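Local coordinates for protein MarR family transcriptional regulator (PDB 5HLI) that probably acts as a dimeric, DNA-binding transcriptional regulator of the MarR family that senses redox changes through disulfide formation, at residues A[71-74]-A[75-79]; A[104-107]-A[108-111]; A[134-137]-A[138-141]. The protein carries 1 engineered substitution. All coordinates share one frame; numbering follows the deposited sequence.

Contact 1: A[71-74]-A[75-79]; sequences TLTP and MLKRL. Engineered in segment 75-79: M75 (natural residue Leu).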
loop_
_atom_site.group_PDB
_atom_site.type_symbol
_atom_site.label_atom_id
_atom_site.label_comp_id
_atom_site.label_asym_id
_atom_site.label_seq_id
_atom_site.Cartn_x
_atom_site.Cartn_y
_atom_site.Cartn_z
ATOM N N THR A 71 -16.130 0.589 -17.479
ATOM C CA THR A 71 -14.754 0.563 -16.993
ATOM C C THR A 71 -13.981 -0.600 -17.604
ATOM O O THR A 71 -12.822 -0.445 -18.007
ATOM C CB THR A 71 -14.737 0.476 -15.463
ATOM O OG1 THR A 71 -15.438 1.596 -14.908
ATOM C CG2 THR A 71 -13.309 0.475 -14.932
ATOM N N LEU A 72 -14.619 -1.767 -17.707
ATOM C CA LEU A 72 -13.941 -2.962 -18.193
ATOM C C LEU A 72 -13.736 -2.970 -19.700
ATOM O O LEU A 72 -12.849 -3.684 -20.181
ATOM C CB LEU A 72 -14.728 -4.208 -17.795
ATOM C CG LEU A 72 -14.712 -4.597 -16.322
ATOM C CD1 LEU A 72 -15.754 -5.659 -16.074
ATOM C CD2 LEU A 72 -13.334 -5.099 -15.931
ATOM N N THR A 73 -14.536 -2.209 -20.450
ATOM C CA THR A 73 -14.469 -2.272 -21.909
ATOM C C THR A 73 -13.080 -1.949 -22.457
ATOM O O THR A 73 -12.548 -2.764 -23.229
ATOM C CB THR A 73 -15.549 -1.366 -22.516
ATOM O OG1 THR A 73 -16.843 -1.938 -22.281
ATOM C CG2 THR A 73 -15.336 -1.195 -24.015
ATOM N N PRO A 74 -12.436 -0.829 -22.106
ATOM C CA PRO A 74 -11.080 -0.601 -22.641
ATOM C C PRO A 74 -10.047 -1.567 -22.089
ATOM O O PRO A 74 -9.066 -1.870 -22.782
ATOM C CB PRO A 74 -10.776 0.846 -22.231
ATOM C CG PRO A 74 -11.611 1.071 -21.025
ATOM C CD PRO A 74 -12.877 0.303 -21.270
ATOM N N MET A 75 -10.216 -2.041 -20.878
ATOM C CA MET A 75 -9.296 -3.008 -20.344
ATOM C C MET A 75 -9.284 -4.303 -21.114
ATOM O O MET A 75 -8.244 -4.810 -21.373
ATOM C CB MET A 75 -9.566 -3.275 -18.901
ATOM C CG MET A 75 -9.189 -2.100 -18.091
ATOM S SD MET A 75 -9.119 -2.657 -16.455
ATOM C CE MET A 75 -10.771 -2.485 -15.880
ATOM N N LEU A 76 -10.454 -4.818 -21.453
ATOM C CA LEU A 76 -10.527 -6.060 -22.211
ATOM C C LEU A 76 -10.009 -5.873 -23.631
ATOM O O LEU A 76 -9.346 -6.762 -24.178
ATOM C CB LEU A 76 -11.963 -6.584 -22.215
ATOM C CG LEU A 76 -12.409 -7.185 -20.881
ATOM C CD1 LEU A 76 -13.898 -7.462 -20.888
ATOM C CD2 LEU A 76 -11.621 -8.456 -20.590
ATOM N N LYS A 77 -10.299 -4.723 -24.246
ATOM C CA LYS A 77 -9.733 -4.436 -25.561
ATOM C C LYS A 77 -8.212 -4.418 -25.509
ATOM O O LYS A 77 -7.546 -4.951 -26.405
ATOM C CB LYS A 77 -10.265 -3.105 -26.089
ATOM C CG LYS A 77 -11.705 -3.146 -26.573
ATOM C CD LYS A 77 -12.107 -1.807 -27.168
ATOM C CE LYS A 77 -13.525 -1.840 -27.713
ATOM N NZ LYS A 77 -13.913 -0.520 -28.280
ATOM N N ARG A 78 -7.642 -3.815 -24.460
ATOM C CA ARG A 78 -6.189 -3.782 -24.327
ATOM C C ARG A 78 -5.622 -5.177 -24.094
ATOM O O ARG A 78 -4.570 -5.526 -24.643
ATOM C CB ARG A 78 -5.787 -2.837 -23.192
ATOM C CG ARG A 78 -4.291 -2.825 -22.891
ATOM C CD ARG A 78 -3.466 -2.477 -24.133
ATOM N NE ARG A 78 -2.028 -2.582 -23.884
ATOM C CZ ARG A 78 -1.093 -2.478 -24.825
ATOM N NH1 ARG A 78 -1.437 -2.258 -26.086
ATOM N NH2 ARG A 78 0.190 -2.591 -24.504
ATOM N N LEU A 79 -6.304 -5.990 -23.282
ATOM C CA LEU A 79 -5.841 -7.356 -23.066
ATOM C C LEU A 79 -5.945 -8.191 -24.335
ATOM O O LEU A 79 -5.151 -9.118 -24.531
ATOM C CB LEU A 79 -6.629 -8.004 -21.927
ATOM C CG LEU A 79 -6.242 -7.534 -20.524
ATOM C CD1 LEU A 79 -7.178 -8.118 -19.476
ATOM C CD2 LEU A 79 -4.795 -7.909 -20.222
#

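Contact 2: A[104-107]-A[108-111]; sequences NGQQ and QQEA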
loop_
_atom_site.group_PDB
_atom_site.type_symbol
_atom_site.label_atom_id
_atom_site.label_comp_id
_atom_site.label_asym_id
_atom_site.label_seq_id
_atom_site.Cartn_x
_atom_site.Cartn_y
_atom_site.Cartn_z
ATOM N N ASN A 104 -1.580 -18.172 -25.023
ATOM C CA ASN A 104 -0.555 -17.424 -24.303
ATOM C C ASN A 104 -1.072 -16.930 -22.956
ATOM O O ASN A 104 -0.370 -17.030 -21.943
ATOM C CB ASN A 104 -0.066 -16.256 -25.157
ATOM C CG ASN A 104 0.773 -15.270 -24.371
ATOM O OD1 ASN A 104 1.907 -15.565 -23.997
ATOM N ND2 ASN A 104 0.222 -14.088 -24.124
ATOM N N GLY A 105 -2.298 -16.401 -22.922
ATOM C CA GLY A 105 -2.863 -15.946 -21.659
ATOM C C GLY A 105 -2.959 -17.054 -20.628
ATOM O O GLY A 105 -2.743 -16.830 -19.433
ATOM N N GLN A 106 -3.278 -18.267 -21.074
ATOM C CA GLN A 106 -3.311 -19.405 -20.164
ATOM C C GLN A 106 -1.908 -19.773 -19.692
ATOM O O GLN A 106 -1.681 -19.999 -18.495
ATOM C CB GLN A 106 -3.986 -20.593 -20.852
ATOM C CG GLN A 106 -4.345 -21.730 -19.908
ATOM C CD GLN A 106 -5.603 -21.446 -19.115
ATOM O OE1 GLN A 106 -6.705 -21.467 -19.657
ATOM N NE2 GLN A 106 -5.446 -21.177 -17.829
ATOM N N GLN A 107 -0.949 -19.833 -20.620
ATOM C CA GLN A 107 0.417 -20.201 -20.257
ATOM C C GLN A 107 1.065 -19.160 -19.353
ATOM O O GLN A 107 1.922 -19.501 -18.532
ATOM C CB GLN A 107 1.262 -20.400 -21.516
ATOM C CG GLN A 107 0.825 -21.570 -22.382
ATOM C CD GLN A 107 1.204 -21.395 -23.843
ATOM O OE1 GLN A 107 1.923 -20.461 -24.203
ATOM N NE2 GLN A 107 0.723 -22.298 -24.691
ATOM N N GLN A 108 0.676 -17.891 -19.486
ATOM C CA GLN A 108 1.300 -16.840 -18.693
ATOM C C GLN A 108 0.915 -16.891 -17.221
ATOM O O GLN A 108 1.554 -16.204 -16.418
ATOM C CB GLN A 108 0.949 -15.466 -19.268
ATOM C CG GLN A 108 1.655 -15.119 -20.575
ATOM C CD GLN A 108 3.095 -14.681 -20.376
ATOM O OE1 GLN A 108 3.915 -15.426 -19.846
ATOM N NE2 GLN A 108 3.406 -13.462 -20.802
ATOM N N GLN A 109 -0.102 -17.676 -16.848
ATOM C CA GLN A 109 -0.504 -17.743 -15.445
ATOM C C GLN A 109 0.658 -18.171 -14.560
ATOM O O GLN A 109 0.953 -17.523 -13.548
ATOM C CB GLN A 109 -1.684 -18.700 -15.264
ATOM C CG GLN A 109 -2.103 -18.845 -13.800
ATOM C CD GLN A 109 -3.303 -19.752 -13.599
ATOM O OE1 GLN A 109 -3.833 -20.325 -14.551
ATOM N NE2 GLN A 109 -3.736 -19.885 -12.351
ATOM N N GLU A 110 1.337 -19.257 -14.929
ATOM C CA GLU A 110 2.424 -19.755 -14.094
ATOM C C GLU A 110 3.644 -18.845 -14.153
ATOM O O GLU A 110 4.415 -18.785 -13.189
ATOM C CB GLU A 110 2.792 -21.183 -14.503
ATOM C CG GLU A 110 3.362 -21.318 -15.900
ATOM C CD GLU A 110 3.580 -22.768 -16.297
ATOM O OE1 GLU A 110 2.639 -23.385 -16.841
ATOM O OE2 GLU A 110 4.687 -23.293 -16.054
ATOM N N ALA A 111 3.837 -18.128 -15.265
ATOM C CA ALA A 111 4.947 -17.185 -15.347
ATOM C C ALA A 111 4.725 -15.990 -14.426
ATOM O O ALA A 111 5.652 -15.551 -13.737
ATOM C CB ALA A 111 5.144 -16.722 -16.789
HETATM O O HOH W 1 0.159 -21.325 -17.011
#

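Contact 3: A[134-137]-A[138-141]; sequences YVFE and ELEQ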
loop_
_atom_site.group_PDB
_atom_site.type_symbol
_atom_site.label_atom_id
_atom_site.label_comp_id
_atom_site.label_asym_id
_atom_site.label_seq_id
_atom_site.Cartn_x
_atom_site.Cartn_y
_atom_site.Cartn_z
ATOM N N TYR A 134 -0.959 -13.027 9.433
ATOM C CA TYR A 134 -2.062 -12.735 10.346
ATOM C C TYR A 134 -2.271 -11.234 10.509
ATOM O O TYR A 134 -3.415 -10.766 10.567
ATOM C CB TYR A 134 -1.801 -13.390 11.703
ATOM C CG TYR A 134 -2.805 -13.031 12.777
ATOM C CD1 TYR A 134 -4.153 -13.344 12.629
ATOM C CD2 TYR A 134 -2.404 -12.387 13.941
ATOM C CE1 TYR A 134 -5.070 -13.021 13.605
ATOM C CE2 TYR A 134 -3.313 -12.058 14.924
ATOM C CZ TYR A 134 -4.645 -12.377 14.751
ATOM O OH TYR A 134 -5.557 -12.053 15.728
ATOM N N VAL A 135 -1.185 -10.463 10.582
ATOM C CA VAL A 135 -1.310 -9.017 10.746
ATOM C C VAL A 135 -1.963 -8.396 9.516
ATOM O O VAL A 135 -2.864 -7.556 9.625
ATOM C CB VAL A 135 0.063 -8.386 11.036
ATOM C CG1 VAL A 135 -0.024 -6.872 10.967
ATOM C CG2 VAL A 135 0.565 -8.826 12.402
ATOM N N PHE A 136 -1.524 -8.808 8.324
ATOM C CA PHE A 136 -2.071 -8.221 7.104
ATOM C C PHE A 136 -3.486 -8.710 6.823
ATOM O O PHE A 136 -4.266 -7.996 6.182
ATOM C CB PHE A 136 -1.150 -8.515 5.918
ATOM C CG PHE A 136 0.056 -7.621 5.859
ATOM C CD1 PHE A 136 -0.087 -6.264 5.620
ATOM C CD2 PHE A 136 1.328 -8.131 6.049
ATOM C CE1 PHE A 136 1.015 -5.433 5.568
ATOM C CE2 PHE A 136 2.436 -7.305 5.995
ATOM C CZ PHE A 136 2.278 -5.954 5.755
ATOM N N GLU A 137 -3.839 -9.912 7.286
ATOM C CA GLU A 137 -5.217 -10.373 7.147
ATOM C C GLU A 137 -6.164 -9.536 7.997
ATOM O O GLU A 137 -7.270 -9.199 7.557
ATOM C CB GLU A 137 -5.332 -11.849 7.530
ATOM C CG GLU A 137 -4.803 -12.826 6.494
ATOM C CD GLU A 137 -5.106 -14.268 6.857
ATOM O OE1 GLU A 137 -6.074 -14.833 6.304
ATOM O OE2 GLU A 137 -4.388 -14.834 7.708
ATOM N N GLU A 138 -5.751 -9.191 9.217
ATOM C CA GLU A 138 -6.609 -8.394 10.085
ATOM C C GLU A 138 -6.650 -6.933 9.660
ATOM O O GLU A 138 -7.678 -6.272 9.839
ATOM C CB GLU A 138 -6.148 -8.512 11.538
ATOM C CG GLU A 138 -6.186 -9.933 12.074
ATOM C CD GLU A 138 -7.600 -10.407 12.358
ATOM O OE1 GLU A 138 -7.904 -11.581 12.062
ATOM O OE2 GLU A 138 -8.405 -9.605 12.877
ATOM N N LEU A 139 -5.557 -6.414 9.095
ATOM C CA LEU A 139 -5.590 -5.062 8.547
ATOM C C LEU A 139 -6.543 -4.974 7.361
ATOM O O LEU A 139 -7.271 -3.987 7.217
ATOM C CB LEU A 139 -4.182 -4.617 8.153
ATOM C CG LEU A 139 -3.258 -4.289 9.329
ATOM C CD1 LEU A 139 -1.843 -4.035 8.852
ATOM C CD2 LEU A 139 -3.788 -3.088 10.101
ATOM N N GLU A 140 -6.559 -6.002 6.505
ATOM C CA GLU A 140 -7.521 -6.040 5.406
ATOM C C GLU A 140 -8.950 -5.898 5.919
ATOM O O GLU A 140 -9.754 -5.143 5.359
ATOM C CB GLU A 140 -7.371 -7.340 4.610
ATOM C CG GLU A 140 -6.282 -7.314 3.549
ATOM C CD GLU A 140 -6.405 -8.466 2.564
ATOM O OE1 GLU A 140 -5.819 -9.541 2.818
ATOM O OE2 GLU A 140 -7.104 -8.301 1.543
ATOM N N GLN A 141 -9.260 -6.615 6.994
ATOM C CA GLN A 141 -10.602 -6.605 7.565
ATOM C C GLN A 141 -10.917 -5.317 8.324
ATOM O O GLN A 141 -12.011 -4.767 8.197
ATOM C CB GLN A 141 -10.799 -7.813 8.484
ATOM C CG GLN A 141 -11.257 -9.072 7.765
ATOM C CD GLN A 141 -11.825 -10.110 8.712
ATOM O OE1 GLN A 141 -11.968 -9.861 9.910
ATOM N NE2 GLN A 141 -12.153 -11.281 8.180
#

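Contact 1: A[71-74]-A[75-79]
T71 and M75, four residues apart on helix 69-81, run side by side and point the same way. The T71 methyl CG2 lies 4.0 Å from the terminal methyl CE of M75, a loose apolar touch; the T71 hydroxyl instead bonds S68. M75 is an engineered residue, leucine in the natural sequence. Its chain turns sharply at the sulfur (chi3 -87°), which folds CE back along the helix until it also lies 3.6 Å from the carbonyl O of T71. L72 comes next and reaches the same methyl with its CD2 branch, 3.7 Å from M75 CE, with the two side chains set at a slant. The carbonyl O of L72 accepts a nearly straight bond from L76 N at 2.9 Å. L72 and L76 both turn their isobutyl groups to helix 58-65, where each meets L58. At T73 the polar end belongs to the previous turn, with OG1 bonded to the carbonyl O of S69. The T73 and K77 side chains lie side by side, pointing the same way, with T73 CG2 4.2 Å from K77 CE, while K77 N bonds T73 O at 3.2 Å. P74, lacking an N-H, leaves one backbone bond to the preceding turn unmade, and the helix is kinked there. Its own carbonyl O is well used, by R78 N at 2.9 Å. L72 and L76 thus hold the helix to helix 58-65; it is probably the recognition helix of a winged helix-turn-helix, as in other MarR proteins. The threonines and the long basic chains of K77 and R78, with P74 among them, take the outer side, a surface consistent with approach to the DNA backbone.

Contact 2: A[104-107]-A[108-111]
Q108 lays its CG against the flat amide of N104, one turn back on helix 103-117, with CG 3.5 Å from N104 OD1. The same methylene is even nearer the backbone, 3.1 Å from N104 O. A bend at chi2 (-78°) turns the glutamine amide aside; its plane stands 44° from that of N104, and no hydrogen bond joins the two. N104 ND2 instead bonds the carbonyl O of G83. In the backbone, Q108 N donates to N104 O at 2.8 Å, a regular helical bond. The next turn is less regular. The carbonyl of G105 is taken by the indole NE1 of W51, and Q109 N finds Q106 O, three residues back, at 3.3 Å, approaching from above the carbonyl plane. This is the helix that follows the wing strand 97-101 in the MarR fold and leads from the DNA-binding part towards the dimer interface; here W51 ties it to helix 41-52, while Q108 packs on F37 and W84. A water sits at the kink. It accepts from E110 N and can donate to Q106 O (2.7 Å) and to E110 OE1, though with atoms elsewhere counted it has more acceptors than protons, and not all can be served at once. The Q106 and Q109 side chains lie side by side, Q106 NE2 3.8 Å from Q109 OE1.

Contact 3: A[134-137]-A[138-141]
The Y134 ring carries E138 CG over one face: the methylene sits 4.1 Å from the ring centroid and 29° off the normal, a CH-pi contact. Beyond it the carboxylate is turned 45° to the ring, with OE1 3.5 Å from Y134 CE1. E138 reaches there because its chain bends at chi2 (-74°) and curls back towards the tyrosine. At the other ring, F136 CD1 lies 4.3 Å from L139 CD1, the methyl coming obliquely to the ring. That leucine methyl is also 4.0 Å from V135 CG1; the V135 and L139 side chains lie side by side, pointing the same way. Regular bonds link the turns, L139 N giving to V135 O at 3.0 Å; the one from Q141 N to E137 O is weak. F136 and L139 pack on helix 2-36 of their own chain, and L139 also meets C119 of the second subunit. E140 OE1 bonds S18 OG and OE2 bonds N21 ND2, both of the second subunit, which hold its carboxylate at both oxygens. Apolar packing beside these bonds of E140 fits the dimerisation region that MarR proteins build from their terminal helices.

In the fold
All three contacts are single-helix neighbourhoods, each about 16 Å from the chain's centre, but they serve different surfaces. Contacts 1 and 2 lie in the winged-helix half, their centres 19 Å apart and their nearest atoms about 7 Å; contact 3 is on the opposite side of the chain's centre from both. Contact 1 is partly buried, apolar on its inner face and basic outside. Contact 2 is a surface contact dominated by amides and water, with hardly any apolar packing between its own segments. Contact 3, also partly buried, likewise turns apolar side chains, F136 and L139, inward, yet it alone touches the second subunit, and its charges are acidic.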